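Local structure of galacto-N-biose/lacto-N-biose I transporter substrate-binding protein (2Z8F) at residues His22-Ser27 against Gln321-Ala326; Leu125-Gly130 against Trp310-Val315; Ala250-Pro255 against Gly285-Ser290; Asp317-Gly322 against Glu333-Trp338. The protein binds galacto-N-biose and lacto-N-biose I, sugars of mucin and human milk, and probably delivers them to an ABC transporter for uptake into the cell. One frame throughout, in Å; residues are numbered along the deposited sequence.

Contact 1: residues His22-Ser27 against Gln321-Ala326. With GAL (beta-D-galactopyranose), chain C; NAG (2-acetamido-2-deoxy-beta-D-glucopyranose), chain B.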
# COMPACT_ATOMS: atom_id res chain seq x y z
N HIS A 22 -15.42 -0.91 2.74
CA HIS A 22 -14.13 -0.42 2.29
C HIS A 22 -13.31 0.09 3.49
O HIS A 22 -13.86 0.28 4.61
CB HIS A 22 -14.34 0.73 1.30
CG HIS A 22 -14.92 1.96 1.93
ND1 HIS A 22 -14.16 2.90 2.57
CD2 HIS A 22 -16.21 2.36 2.06
CE1 HIS A 22 -14.95 3.85 3.06
NE2 HIS A 22 -16.20 3.54 2.76
N ARG A 23 -12.03 0.34 3.26
CA ARG A 23 -11.22 1.00 4.26
C ARG A 23 -10.48 2.22 3.67
O ARG A 23 -9.32 2.50 3.98
CB ARG A 23 -10.31 0.02 5.01
CG ARG A 23 -9.49 -0.93 4.10
CD ARG A 23 -8.61 -1.84 4.97
NE ARG A 23 -7.86 -2.84 4.21
CZ ARG A 23 -6.64 -2.67 3.71
NH1 ARG A 23 -6.01 -1.50 3.82
NH2 ARG A 23 -6.05 -3.71 3.10
N LEU A 24 -11.21 3.00 2.85
CA LEU A 24 -10.70 4.26 2.38
C LEU A 24 -10.81 5.31 3.48
O LEU A 24 -11.71 5.20 4.33
CB LEU A 24 -11.42 4.70 1.09
CG LEU A 24 -11.27 3.68 -0.08
CD1 LEU A 24 -12.03 4.15 -1.32
CD2 LEU A 24 -9.82 3.37 -0.43
N PRO A 25 -9.91 6.31 3.47
CA PRO A 25 -9.79 7.21 4.62
C PRO A 25 -11.01 8.11 4.88
O PRO A 25 -11.33 8.35 6.04
CB PRO A 25 -8.53 8.04 4.33
CG PRO A 25 -8.29 7.91 2.84
CD PRO A 25 -8.87 6.58 2.44
N ASP A 26 -11.67 8.61 3.84
CA ASP A 26 -12.84 9.48 4.07
C ASP A 26 -12.49 10.67 5.00
O ASP A 26 -13.31 11.10 5.85
CB ASP A 26 -14.03 8.67 4.64
CG ASP A 26 -14.93 8.03 3.56
OD1 ASP A 26 -14.84 8.40 2.36
OD2 ASP A 26 -15.75 7.17 3.94
N SER A 27 -11.29 11.21 4.83
CA SER A 27 -10.82 12.37 5.61
C SER A 27 -11.44 13.68 5.12
O SER A 27 -11.96 13.75 4.02
CB SER A 27 -9.32 12.52 5.48
OG SER A 27 -8.67 11.37 5.97
N GLN A 321 -9.14 10.57 -2.49
CA GLN A 321 -8.87 9.68 -1.34
C GLN A 321 -7.39 9.32 -1.21
O GLN A 321 -6.99 8.60 -0.28
CB GLN A 321 -9.70 8.40 -1.48
CG GLN A 321 -11.24 8.59 -1.34
CD GLN A 321 -11.74 8.63 0.10
OE1 GLN A 321 -11.09 8.15 1.05
NE2 GLN A 321 -12.97 9.17 0.27
N GLY A 322 -6.60 9.83 -2.14
CA GLY A 322 -5.16 9.57 -2.19
C GLY A 322 -4.78 8.44 -3.13
O GLY A 322 -3.58 8.13 -3.26
N LEU A 323 -5.78 7.80 -3.75
CA LEU A 323 -5.50 6.61 -4.57
C LEU A 323 -4.79 6.96 -5.85
O LEU A 323 -5.03 8.01 -6.46
CB LEU A 323 -6.78 5.85 -4.90
CG LEU A 323 -7.61 5.46 -3.67
CD1 LEU A 323 -8.76 4.58 -4.10
CD2 LEU A 323 -6.75 4.83 -2.55
N VAL A 324 -3.89 6.05 -6.25
CA VAL A 324 -3.30 6.08 -7.58
C VAL A 324 -4.08 5.00 -8.35
O VAL A 324 -3.81 3.80 -8.22
CB VAL A 324 -1.78 5.74 -7.58
CG1 VAL A 324 -1.20 5.82 -9.02
CG2 VAL A 324 -1.05 6.68 -6.62
N PRO A 325 -5.12 5.41 -9.09
CA PRO A 325 -6.05 4.42 -9.64
C PRO A 325 -5.46 3.39 -10.58
O PRO A 325 -4.54 3.71 -11.33
CB PRO A 325 -7.11 5.28 -10.34
CG PRO A 325 -7.05 6.58 -9.54
CD PRO A 325 -5.60 6.79 -9.36
N ALA A 326 -6.00 2.18 -10.51
CA ALA A 326 -5.69 1.11 -11.51
C ALA A 326 -6.38 1.39 -12.85
O ALA A 326 -5.98 0.86 -13.90
CB ALA A 326 -6.10 -0.25 -10.96
C1 GAL C . -3.82 1.46 2.26
C2 GAL C . -4.12 0.51 1.10
C3 GAL C . -4.28 1.32 -0.17
C4 GAL C . -5.35 2.42 0.03
C5 GAL C . -4.99 3.30 1.23
C6 GAL C . -6.08 4.32 1.56
O2 GAL C . -3.02 -0.37 0.94
O3 GAL C . -4.63 0.44 -1.20
O4 GAL C . -6.57 1.76 0.19
O5 GAL C . -4.83 2.48 2.38
O6 GAL C . -5.55 5.28 2.46
C1 NAG B . -2.12 0.27 6.74
C2 NAG B . -2.71 -0.02 5.35
C3 NAG B . -3.09 1.23 4.55
C4 NAG B . -3.91 2.20 5.45
C5 NAG B . -3.09 2.44 6.73
C6 NAG B . -3.73 3.51 7.62
C7 NAG B . -2.08 -1.98 4.09
C8 NAG B . -0.99 -2.69 3.33
N2 NAG B . -1.71 -0.82 4.61
O3 NAG B . -3.82 0.66 3.46
O4 NAG B . -4.06 3.43 4.77
O5 NAG B . -2.97 1.20 7.40
O6 NAG B . -4.96 3.02 8.09
O7 NAG B . -3.21 -2.48 4.15
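Asp26 OD1 is gripped twice: Gln321 NE2 reaches it across the contact at 2.9 Å, and the backbone N of Val33, at the start of helix 33-43, binds it as well. Gln321 approaches on the anti side of the carboxylate, 21° out of its plane, and the bond is bent. The other half of the amide works back on the backbone: Asp26 N donates to Gln321 OE1 at 2.9 Å, nearly straight at 170° and on a carbonyl lone pair. The Gln321 side chain bends at chi2 (-82°), which brings CD, and with it the amide, alongside Pro25 and Asp26. Pro25 slides in beside the same oxygen, its CD 3.1 Å from Gln321 OE1. Gln321 NE2 also donates to Thr31 O. An alanine at Gln321 would probably leave Asp26 N without its acceptor and open a gap beside Pro25. Nearer the sugar the contact turns apolar, Leu24 CD2 meeting Leu323 CD2 at 4.0 Å with the two side chains crossing at about a right angle. Both methyls border the galactose, Leu323 CD2 lying 3.8 Å from GAL C4. Arg23, salt-bridged to Glu84, reaches the N-acetylglucosamine through weak bonds, among them NH1 to NAG O7 at 3.0 Å. Polar bonds thus fix the loop's backbone behind a wall that offers the glycan methyls and a guanidinium.

Contact 2: residues Leu125-Gly130 against Trp310-Val315. With GAL (beta-D-galactopyranose), chain C.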
# COMPACT_ATOMS: atom_id res chain seq x y z
N LEU A 125 -12.12 -6.66 -8.97
CA LEU A 125 -11.46 -5.71 -9.85
C LEU A 125 -10.43 -4.89 -9.10
O LEU A 125 -10.64 -4.57 -7.90
CB LEU A 125 -12.48 -4.79 -10.55
CG LEU A 125 -13.48 -5.42 -11.50
CD1 LEU A 125 -14.50 -4.39 -11.93
CD2 LEU A 125 -12.76 -5.99 -12.72
N PRO A 126 -9.31 -4.52 -9.76
CA PRO A 126 -8.28 -3.76 -9.08
C PRO A 126 -8.74 -2.33 -8.86
O PRO A 126 -9.50 -1.78 -9.68
CB PRO A 126 -7.11 -3.81 -10.08
CG PRO A 126 -7.80 -3.76 -11.43
CD PRO A 126 -8.96 -4.75 -11.19
N GLN A 127 -8.24 -1.70 -7.80
CA GLN A 127 -8.68 -0.34 -7.46
C GLN A 127 -7.55 0.69 -7.51
O GLN A 127 -7.72 1.77 -8.09
CB GLN A 127 -9.42 -0.32 -6.11
CG GLN A 127 -9.98 1.06 -5.79
CD GLN A 127 -10.84 1.04 -4.53
OE1 GLN A 127 -10.31 1.08 -3.40
NE2 GLN A 127 -12.17 0.92 -4.71
N ASP A 128 -6.40 0.35 -6.92
CA ASP A 128 -5.29 1.32 -6.84
C ASP A 128 -3.93 0.62 -6.77
O ASP A 128 -3.88 -0.61 -6.61
CB ASP A 128 -5.44 2.24 -5.61
CG ASP A 128 -5.32 1.48 -4.28
OD1 ASP A 128 -6.00 0.44 -4.10
OD2 ASP A 128 -4.51 1.94 -3.45
N THR A 129 -2.86 1.38 -6.93
CA THR A 129 -1.53 0.81 -6.69
C THR A 129 -0.73 1.63 -5.68
O THR A 129 -1.00 2.82 -5.45
CB THR A 129 -0.74 0.67 -8.01
OG1 THR A 129 -0.50 1.97 -8.54
CG2 THR A 129 -1.53 -0.17 -9.03
N GLY A 130 0.29 1.00 -5.10
CA GLY A 130 1.06 1.61 -4.01
C GLY A 130 2.55 1.68 -4.22
O GLY A 130 3.33 1.17 -3.41
N TRP A 310 -17.90 0.75 -12.36
CA TRP A 310 -18.20 2.17 -12.34
C TRP A 310 -17.39 2.85 -11.22
O TRP A 310 -16.70 3.86 -11.45
CB TRP A 310 -19.71 2.43 -12.17
CG TRP A 310 -20.06 3.90 -12.10
CD1 TRP A 310 -20.32 4.75 -13.16
CD2 TRP A 310 -20.16 4.70 -10.91
NE1 TRP A 310 -20.57 6.03 -12.68
CE2 TRP A 310 -20.49 6.02 -11.31
CE3 TRP A 310 -20.02 4.42 -9.54
CZ2 TRP A 310 -20.68 7.06 -10.39
CZ3 TRP A 310 -20.19 5.45 -8.64
CH2 TRP A 310 -20.52 6.75 -9.06
N PHE A 311 -17.46 2.30 -10.01
CA PHE A 311 -16.82 2.95 -8.86
C PHE A 311 -15.32 3.10 -9.09
O PHE A 311 -14.75 4.16 -8.87
CB PHE A 311 -17.11 2.17 -7.56
CG PHE A 311 -16.61 2.87 -6.33
CD1 PHE A 311 -17.42 3.78 -5.65
CD2 PHE A 311 -15.33 2.62 -5.85
CE1 PHE A 311 -16.95 4.42 -4.51
CE2 PHE A 311 -14.84 3.25 -4.74
CZ PHE A 311 -15.66 4.15 -4.03
N ASN A 312 -14.69 2.03 -9.57
CA ASN A 312 -13.24 2.02 -9.75
C ASN A 312 -12.76 2.82 -10.95
O ASN A 312 -11.55 2.94 -11.18
CB ASN A 312 -12.72 0.58 -9.84
CG ASN A 312 -12.65 -0.09 -8.49
OD1 ASN A 312 -13.07 0.47 -7.47
ND2 ASN A 312 -12.09 -1.30 -8.48
N THR A 313 -13.70 3.36 -11.73
CA THR A 313 -13.36 4.28 -12.82
C THR A 313 -13.77 5.75 -12.55
O THR A 313 -13.69 6.59 -13.45
CB THR A 313 -13.88 3.79 -14.23
OG1 THR A 313 -15.29 3.58 -14.20
CG2 THR A 313 -13.20 2.48 -14.63
N GLN A 314 -14.16 6.06 -11.30
CA GLN A 314 -14.39 7.46 -10.91
C GLN A 314 -13.07 8.11 -10.52
O GLN A 314 -12.83 8.46 -9.36
CB GLN A 314 -15.44 7.56 -9.77
CG GLN A 314 -16.80 6.91 -10.15
CD GLN A 314 -17.27 7.38 -11.53
OE1 GLN A 314 -17.57 8.55 -11.74
NE2 GLN A 314 -17.29 6.47 -12.49
N VAL A 315 -12.19 8.28 -11.50
CA VAL A 315 -10.81 8.63 -11.25
C VAL A 315 -10.60 9.84 -10.32
O VAL A 315 -9.92 9.71 -9.30
CB VAL A 315 -10.03 8.70 -12.58
CG1 VAL A 315 -8.65 9.34 -12.41
CG2 VAL A 315 -9.91 7.27 -13.14
C1 GAL C . -3.82 1.46 2.26
C2 GAL C . -4.12 0.51 1.10
C3 GAL C . -4.28 1.32 -0.17
C4 GAL C . -5.35 2.42 0.03
C5 GAL C . -4.99 3.30 1.23
C6 GAL C . -6.08 4.32 1.56
O2 GAL C . -3.02 -0.37 0.94
O3 GAL C . -4.63 0.44 -1.20
O4 GAL C . -6.57 1.76 0.19
O5 GAL C . -4.83 2.48 2.38
O6 GAL C . -5.55 5.28 2.46
O HOH W 1 -9.04 2.41 -10.40
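Leu125, near the end of strand 121-126, brings its CB to 4.1 Å from Asn312 ND2, while its side chain also packs on helix 301-311. The next carbonyl, Pro126 O, receives a weak bond from Asn312 ND2 at 2.9 Å. Gln127 carries the main interaction. Its CG stands anti to the backbone N (chi1 -176°) and the chain runs on extended, crossing Asn312 at about a right angle; Gln127 NE2 donates to Asn312 OD1 at 2.9 Å. That bond is straight, 168°, with the acceptor in the amide plane of Gln127, but NE2 stands tilted from the carbonyl plane of Asn312, the two amides being turned well apart. The same nitrogen sits at the edge of the Phe311 ring, 3.5 Å from CE2, and is also bonded to Tyr20 OH. A water joins the backbones, donating to Gln127 O at 2.7 Å and to Asn312 O at the same distance. Asp128 serves the ligand instead, its OD2 accepting from GAL O3 at 2.7 Å; Ser290 N holds its OD1. A strand end of the mixed sheet joined to the C-terminal end of a helix, beside the sugar site, fits the alpha/beta lobe of a bacterial extracellular solute-binding protein.

Contact 3: residues Ala250-Pro255 against Gly285-Ser290. With GAL (beta-D-galactopyranose), chain C; NAG (2-acetamido-2-deoxy-beta-D-glucopyranose), chain B.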
# COMPACT_ATOMS: atom_id res chain seq x y z
N ALA A 250 4.48 5.46 0.77
CA ALA A 250 3.62 4.92 -0.30
C ALA A 250 2.91 6.08 -0.99
O ALA A 250 2.56 7.06 -0.34
CB ALA A 250 2.61 3.91 0.27
N ALA A 251 2.73 6.01 -2.30
CA ALA A 251 2.12 7.14 -3.03
C ALA A 251 0.74 7.56 -2.46
O ALA A 251 0.41 8.77 -2.43
CB ALA A 251 2.03 6.85 -4.56
N TRP A 252 -0.03 6.59 -1.95
CA TRP A 252 -1.39 6.89 -1.41
C TRP A 252 -1.32 7.67 -0.10
O TRP A 252 -2.38 8.14 0.41
CB TRP A 252 -2.28 5.63 -1.29
CG TRP A 252 -1.58 4.44 -0.67
CD1 TRP A 252 -1.09 3.36 -1.35
CD2 TRP A 252 -1.28 4.23 0.71
NE1 TRP A 252 -0.48 2.48 -0.47
CE2 TRP A 252 -0.58 2.99 0.80
CE3 TRP A 252 -1.51 4.98 1.90
CZ2 TRP A 252 -0.12 2.47 2.02
CZ3 TRP A 252 -1.05 4.46 3.11
CH2 TRP A 252 -0.37 3.21 3.17
N GLU A 253 -0.12 7.83 0.46
CA GLU A 253 0.05 8.67 1.67
C GLU A 253 -0.14 10.17 1.44
O GLU A 253 -0.24 10.91 2.43
CB GLU A 253 1.43 8.45 2.34
CG GLU A 253 1.58 7.05 2.95
CD GLU A 253 2.88 6.94 3.73
OE1 GLU A 253 3.14 7.78 4.62
OE2 GLU A 253 3.67 5.99 3.44
N ALA A 254 -0.18 10.65 0.20
CA ALA A 254 -0.00 12.08 -0.02
C ALA A 254 -1.00 12.93 0.80
O ALA A 254 -0.56 13.78 1.58
CB ALA A 254 -0.06 12.44 -1.52
N PRO A 255 -2.31 12.69 0.63
CA PRO A 255 -3.23 13.57 1.40
C PRO A 255 -3.17 13.30 2.89
O PRO A 255 -3.42 14.21 3.71
CB PRO A 255 -4.60 13.19 0.85
CG PRO A 255 -4.44 11.75 0.37
CD PRO A 255 -3.04 11.71 -0.20
N GLY A 285 9.01 -0.57 -5.27
CA GLY A 285 8.28 -1.75 -4.94
C GLY A 285 6.93 -1.34 -4.37
O GLY A 285 6.75 -0.15 -4.10
N PRO A 286 6.01 -2.32 -4.24
CA PRO A 286 4.65 -2.07 -3.77
C PRO A 286 4.55 -1.99 -2.26
O PRO A 286 5.15 -2.80 -1.54
CB PRO A 286 3.88 -3.30 -4.29
CG PRO A 286 4.92 -4.43 -4.24
CD PRO A 286 6.22 -3.74 -4.59
N ASP A 287 3.75 -1.05 -1.77
CA ASP A 287 3.42 -0.96 -0.36
C ASP A 287 1.90 -0.80 -0.37
O ASP A 287 1.39 0.23 -0.77
CB ASP A 287 4.11 0.25 0.25
CG ASP A 287 3.66 0.55 1.70
OD1 ASP A 287 2.67 -0.06 2.20
OD2 ASP A 287 4.36 1.40 2.33
N GLY A 288 1.17 -1.84 0.02
CA GLY A 288 -0.28 -1.81 -0.18
C GLY A 288 -0.72 -1.75 -1.64
O GLY A 288 -0.05 -2.27 -2.54
N GLY A 289 -1.85 -1.09 -1.88
CA GLY A 289 -2.55 -1.24 -3.16
C GLY A 289 -3.59 -2.32 -2.99
O GLY A 289 -3.34 -3.41 -2.40
N SER A 290 -4.81 -2.03 -3.46
CA SER A 290 -5.93 -2.92 -3.20
C SER A 290 -6.85 -3.20 -4.38
O SER A 290 -6.96 -2.40 -5.32
CB SER A 290 -6.80 -2.33 -2.06
OG SER A 290 -6.04 -1.94 -0.92
C1 GAL C . -3.82 1.46 2.26
C2 GAL C . -4.12 0.51 1.10
C3 GAL C . -4.28 1.32 -0.17
C4 GAL C . -5.35 2.42 0.03
C5 GAL C . -4.99 3.30 1.23
C6 GAL C . -6.08 4.32 1.56
O2 GAL C . -3.02 -0.37 0.94
O3 GAL C . -4.63 0.44 -1.20
O4 GAL C . -6.57 1.76 0.19
O5 GAL C . -4.83 2.48 2.38
O6 GAL C . -5.55 5.28 2.46
C1 NAG B . -2.12 0.27 6.74
C2 NAG B . -2.71 -0.02 5.35
C3 NAG B . -3.09 1.23 4.55
C4 NAG B . -3.91 2.20 5.45
C5 NAG B . -3.09 2.44 6.73
C6 NAG B . -3.73 3.51 7.62
C7 NAG B . -2.08 -1.98 4.09
C8 NAG B . -0.99 -2.69 3.33
N2 NAG B . -1.71 -0.82 4.61
O3 NAG B . -3.82 0.66 3.46
O4 NAG B . -4.06 3.43 4.77
O5 NAG B . -2.97 1.20 7.40
O6 NAG B . -4.96 3.02 8.09
O7 NAG B . -3.21 -2.48 4.15
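The galactose platform of the glycan pocket is built here, where Trp252 leans on the loop that leads into strand 290-294. The indole offers one face to the sugar, whose C1, C3 and C5 are turned to the ring; GAL C1 stands 3.7 Å above the ring plane, offset toward the rim and nearest to CZ2. The N-acetylglucosamine follows over the far end of the indole, with NAG C3 at 3.6 Å from Trp252 CH2. Ala250 CB backs the opposite face, 3.3 Å from the plane. Rotation of the ring is fixed at its edge, since Trp252 NE1 donates to Asp287 O at 2.9 Å, the acceptor lying near the ring plane and the bond angle being 157°. CG sits between the backbone N and the carbonyl carbon (chi1 45°). The carboxylate of Asp287 crosses the indole at about a right angle, planes 82° apart, and its OD2 touches Ala250 CB at 3.7 Å.

Beyond Asp287, backbone and side chain both reach the sugar. Gly289 N donates to GAL O2 at 3.1 Å and more weakly to GAL O3. At Gly288, where phi is positive, a CB would run into GAL O2. Ser290 OG lies 2.8 Å from GAL O3; Gln79 NE2 bonds to the same OG. The Trp252 face thus holds the apolar C-H side of the galactose by CH-pi stacking while Gly289 N and Ser290 OG meet O2 and O3, so that ring position and hydroxyl pattern are probably read by different segments.

Contact 4: residues Asp317-Gly322 against Glu333-Trp338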
# COMPACT_ATOMS: atom_id res chain seq x y z
N ASP A 317 -12.48 11.24 -8.12
CA ASP A 317 -12.99 10.98 -6.77
C ASP A 317 -12.06 10.04 -6.01
O ASP A 317 -11.75 10.26 -4.85
CB ASP A 317 -14.41 10.42 -6.79
CG ASP A 317 -15.44 11.39 -7.38
OD1 ASP A 317 -15.19 12.61 -7.43
OD2 ASP A 317 -16.51 10.91 -7.78
N LEU A 318 -11.59 8.98 -6.69
CA LEU A 318 -10.61 8.08 -6.07
C LEU A 318 -9.30 8.80 -5.75
O LEU A 318 -8.69 8.59 -4.67
CB LEU A 318 -10.31 6.92 -7.03
CG LEU A 318 -11.49 5.99 -7.41
CD1 LEU A 318 -11.12 5.03 -8.55
CD2 LEU A 318 -11.99 5.21 -6.23
N VAL A 319 -8.83 9.63 -6.69
CA VAL A 319 -7.62 10.41 -6.45
C VAL A 319 -7.77 11.26 -5.20
O VAL A 319 -6.84 11.37 -4.41
CB VAL A 319 -7.20 11.27 -7.67
CG1 VAL A 319 -6.14 12.31 -7.30
CG2 VAL A 319 -6.72 10.36 -8.82
N SER A 320 -8.97 11.81 -4.98
CA SER A 320 -9.20 12.64 -3.80
C SER A 320 -8.92 11.89 -2.47
O SER A 320 -8.52 12.51 -1.47
CB SER A 320 -10.62 13.23 -3.81
OG SER A 320 -11.57 12.33 -3.26
N GLN A 321 -9.14 10.57 -2.49
CA GLN A 321 -8.87 9.68 -1.34
C GLN A 321 -7.39 9.32 -1.21
O GLN A 321 -6.99 8.60 -0.28
CB GLN A 321 -9.70 8.40 -1.48
CG GLN A 321 -11.24 8.59 -1.34
CD GLN A 321 -11.74 8.63 0.10
OE1 GLN A 321 -11.09 8.15 1.05
NE2 GLN A 321 -12.97 9.17 0.27
N GLY A 322 -6.60 9.83 -2.14
CA GLY A 322 -5.16 9.57 -2.19
C GLY A 322 -4.78 8.44 -3.13
O GLY A 322 -3.58 8.13 -3.26
N GLU A 333 -5.15 13.19 -12.34
CA GLU A 333 -4.58 14.53 -12.28
C GLU A 333 -4.37 14.94 -10.83
O GLU A 333 -5.18 14.60 -9.96
CB GLU A 333 -5.52 15.54 -12.97
CG GLU A 333 -5.82 15.17 -14.42
CD GLU A 333 -6.52 16.28 -15.19
OE1 GLU A 333 -7.16 17.16 -14.57
OE2 GLU A 333 -6.42 16.26 -16.43
N THR A 334 -3.29 15.68 -10.60
CA THR A 334 -2.98 16.16 -9.26
C THR A 334 -4.01 17.21 -8.84
O THR A 334 -4.17 18.22 -9.56
CB THR A 334 -1.58 16.80 -9.21
OG1 THR A 334 -0.60 15.85 -9.68
CG2 THR A 334 -1.23 17.21 -7.81
N PRO A 335 -4.73 16.99 -7.72
CA PRO A 335 -5.63 18.06 -7.23
C PRO A 335 -4.90 19.36 -6.92
O PRO A 335 -3.77 19.36 -6.45
CB PRO A 335 -6.25 17.46 -5.95
CG PRO A 335 -6.10 15.96 -6.11
CD PRO A 335 -4.78 15.79 -6.87
N SER A 336 -5.56 20.49 -7.17
CA SER A 336 -4.95 21.79 -6.91
C SER A 336 -4.39 21.98 -5.48
O SER A 336 -3.33 22.58 -5.30
CB SER A 336 -5.95 22.91 -7.24
OG SER A 336 -7.10 22.75 -6.42
N GLU A 337 -5.10 21.46 -4.47
CA GLU A 337 -4.63 21.52 -3.08
C GLU A 337 -3.29 20.79 -2.86
O GLU A 337 -2.42 21.26 -2.12
CB GLU A 337 -5.70 20.96 -2.13
CG GLU A 337 -7.04 21.74 -2.16
CD GLU A 337 -7.99 21.36 -3.31
OE1 GLU A 337 -7.64 20.51 -4.18
OE2 GLU A 337 -9.11 21.93 -3.35
N TRP A 338 -3.15 19.64 -3.51
CA TRP A 338 -1.91 18.86 -3.41
C TRP A 338 -0.72 19.56 -4.06
O TRP A 338 0.36 19.61 -3.49
CB TRP A 338 -2.05 17.50 -4.08
CG TRP A 338 -3.07 16.55 -3.53
CD1 TRP A 338 -4.12 16.82 -2.68
CD2 TRP A 338 -3.16 15.17 -3.85
NE1 TRP A 338 -4.85 15.68 -2.46
CE2 TRP A 338 -4.27 14.65 -3.16
CE3 TRP A 338 -2.40 14.32 -4.68
CZ2 TRP A 338 -4.64 13.30 -3.26
CZ3 TRP A 338 -2.77 13.00 -4.78
CH2 TRP A 338 -3.88 12.50 -4.09
O HOH W 2 -7.49 14.98 -1.11
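Trp338 packs the benzo end of its indole against the end of helix 315-320, and this is the close half of the contact. Its CZ2 lies 3.1 Å from Val319 O, which approaches obliquely, while Gly322 CA comes to the ring edge at 3.7 Å from CH2. Val319 fills the angle beside it: its CG1, anti to the backbone N (chi1 167°), reaches Trp338 CH2 at 3.9 Å and Pro335 CD at 3.8 Å. Pro335 CD in turn lies over one face of the indole, 3.4 Å above the plane and toward the rim. Helix 315-320 ends here in a Schellman motif, with Gly322 at positive phi and its N bonded back to Val319 O, and Pro335 takes the N-cap position of helix 336-341. Pro255 and Met258 of helix 254-261 and Ile347 of helix 347-356 also touch the indole. A serine in place of Trp338 would probably open a gap between these helices and leave the bridging water without its indole partner. That water marks the looser side: it accepts from Trp338 NE1 at 3.0 Å and donates to Ser320 O at 2.7 Å; no direct hydrogen bond crosses the contact. Farther out, Glu333 touches Val319 CG1 through its carbonyl O alone, and its side chain leads away toward solvent.

Overall arrangement
Contacts 1, 2 and 3 are buried and all reach the same galactose, whereas contact 4 is partly buried and touches no sugar. Contacts 1 and 4 share Gln321 and Gly322: the Gln321 amide faces the loop 22-27, and the helix end behind it packs on Trp338. Segment 321-326 also pairs by backbone with 125-130, tying contact 1 to contact 2, while Asp128 and Gly130 bond to segment 285-290 of contact 3. Chemistry follows place: the buried contacts at the cleft combine polar bonds with sugar contacts, side-chain amides leading in contacts 1 and 2 and an aromatic platform in contact 3, while the helix-end contact 4 relies on apolar packing and a bridging water.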